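PDB 6XJ9: agarase from Pseudoalteromonas fuliginea, which probably hydrolyses agarose, the galactan of red algal cell walls, as a glycoside hydrolase of family GH50. Local coordinates for residues Gly236-Glu241 against Leu245-Gln250. Numbering follows the deposited sequence.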
# COMPACT_ATOMS: atom_id res chain seq x y z
N GLY A 236 -3.47 -5.79 -10.24
CA GLY A 236 -4.15 -4.95 -11.22
C GLY A 236 -4.12 -5.51 -12.65
O GLY A 236 -4.58 -4.86 -13.59
N LYS A 237 -3.61 -6.74 -12.84
CA LYS A 237 -3.61 -7.34 -14.16
C LYS A 237 -5.04 -7.67 -14.59
O LYS A 237 -5.79 -8.27 -13.81
CB LYS A 237 -2.72 -8.59 -14.18
CG LYS A 237 -2.74 -9.37 -15.49
CD LYS A 237 -1.62 -10.40 -15.64
CE LYS A 237 -1.57 -11.00 -17.03
NZ LYS A 237 -0.43 -11.94 -17.21
N VAL A 238 -5.39 -7.32 -15.83
CA VAL A 238 -6.69 -7.56 -16.44
C VAL A 238 -6.65 -8.93 -17.13
O VAL A 238 -5.69 -9.25 -17.83
CB VAL A 238 -7.02 -6.44 -17.46
CG1 VAL A 238 -8.10 -6.86 -18.44
CG2 VAL A 238 -7.42 -5.15 -16.76
N HIS A 239 -7.72 -9.72 -16.94
CA HIS A 239 -7.78 -11.04 -17.55
C HIS A 239 -8.82 -11.12 -18.66
O HIS A 239 -8.70 -11.97 -19.54
CB HIS A 239 -7.92 -12.14 -16.49
CG HIS A 239 -6.66 -12.34 -15.71
ND1 HIS A 239 -5.54 -12.93 -16.27
CD2 HIS A 239 -6.33 -12.03 -14.44
CE1 HIS A 239 -4.58 -12.99 -15.37
NE2 HIS A 239 -5.04 -12.44 -14.24
N SER A 240 -9.83 -10.25 -18.63
CA SER A 240 -10.84 -10.26 -19.66
C SER A 240 -11.30 -8.84 -19.96
O SER A 240 -11.30 -7.98 -19.08
CB SER A 240 -12.02 -11.14 -19.29
OG SER A 240 -12.70 -10.62 -18.16
N GLU A 241 -11.71 -8.63 -21.22
CA GLU A 241 -12.21 -7.35 -21.69
C GLU A 241 -13.33 -6.82 -20.79
O GLU A 241 -13.44 -5.61 -20.62
CB GLU A 241 -12.66 -7.48 -23.15
CG GLU A 241 -13.20 -6.19 -23.73
CD GLU A 241 -13.18 -6.18 -25.25
OE1 GLU A 241 -12.28 -6.81 -25.84
OE2 GLU A 241 -14.07 -5.54 -25.84
N LEU A 245 -14.95 -2.79 -18.75
CA LEU A 245 -16.27 -2.17 -18.67
C LEU A 245 -16.66 -2.05 -17.20
O LEU A 245 -17.19 -1.03 -16.76
CB LEU A 245 -17.29 -3.00 -19.44
CG LEU A 245 -16.90 -3.50 -20.83
CD1 LEU A 245 -18.08 -4.20 -21.50
CD2 LEU A 245 -16.41 -2.37 -21.72
N SER A 246 -16.39 -3.13 -16.46
CA SER A 246 -16.51 -3.23 -15.02
C SER A 246 -15.77 -2.06 -14.35
O SER A 246 -16.34 -1.35 -13.51
CB SER A 246 -15.95 -4.56 -14.60
OG SER A 246 -16.08 -4.76 -13.21
N ASP A 247 -14.50 -1.86 -14.73
CA ASP A 247 -13.67 -0.80 -14.18
C ASP A 247 -14.36 0.56 -14.35
O ASP A 247 -14.45 1.33 -13.40
CB ASP A 247 -12.27 -0.77 -14.82
CG ASP A 247 -11.36 -1.95 -14.48
OD1 ASP A 247 -11.58 -2.61 -13.45
OD2 ASP A 247 -10.43 -2.20 -15.27
N LYS A 248 -14.84 0.84 -15.57
CA LYS A 248 -15.43 2.12 -15.94
C LYS A 248 -16.66 2.44 -15.08
O LYS A 248 -16.76 3.54 -14.55
CB LYS A 248 -15.77 2.13 -17.42
CG LYS A 248 -16.54 3.35 -17.91
CD LYS A 248 -16.76 3.34 -19.40
CE LYS A 248 -17.79 2.31 -19.82
NZ LYS A 248 -17.94 2.28 -21.29
N LYS A 249 -17.57 1.47 -14.97
CA LYS A 249 -18.79 1.63 -14.18
C LYS A 249 -18.44 2.04 -12.75
O LYS A 249 -19.00 3.01 -12.23
CB LYS A 249 -19.59 0.32 -14.14
CG LYS A 249 -20.11 -0.15 -15.50
CD LYS A 249 -20.78 0.96 -16.29
CE LYS A 249 -20.55 0.86 -17.79
NZ LYS A 249 -21.13 2.03 -18.50
N GLN A 250 -17.52 1.29 -12.13
CA GLN A 250 -17.12 1.47 -10.75
C GLN A 250 -16.44 2.83 -10.54
O GLN A 250 -16.73 3.52 -9.57
CB GLN A 250 -16.23 0.29 -10.33
CG GLN A 250 -15.68 0.39 -8.91
CD GLN A 250 -16.75 0.70 -7.89
OE1 GLN A 250 -17.94 0.80 -8.21
NE2 GLN A 250 -16.33 0.88 -6.65
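With CG anti to its own carbonyl carbon (chi1 -68°) and its CA-CB bond pointing toward the loop, Asp247 brings OD2 near Val238, whose chi1 of 161° leaves CG2 as the methyl nearest to it. The approach is loose: Val238 CG2 lies 4.5 Å from Asp247 OD2, a van der Waals contact at most. Arg742, which also packs against Val238, bridges the two segments, with a salt bridge from NE to Asp247 OD2 and a weak hydrogen bond from NH1 to the carbonyl of Gly236. At the other end, Leu245 lies four residues on from Glu241. Glu241 O stands 3.7 Å from Leu245 N, too long to count as a hydrogen bond, and the leucine CG lies alongside the same oxygen at 4.1 Å. Little surface is shared, about 101 Å² in all. Between the segments, the Glu243 carboxylate turns back to accept the backbone N-H groups of His239 and Ser240 on OE2. A glutamate three residues on that holds the backbone N of Ser240 recalls one half of a capping box, at the start of helix 242-252, where a loop following strand 199-210 enters the helix.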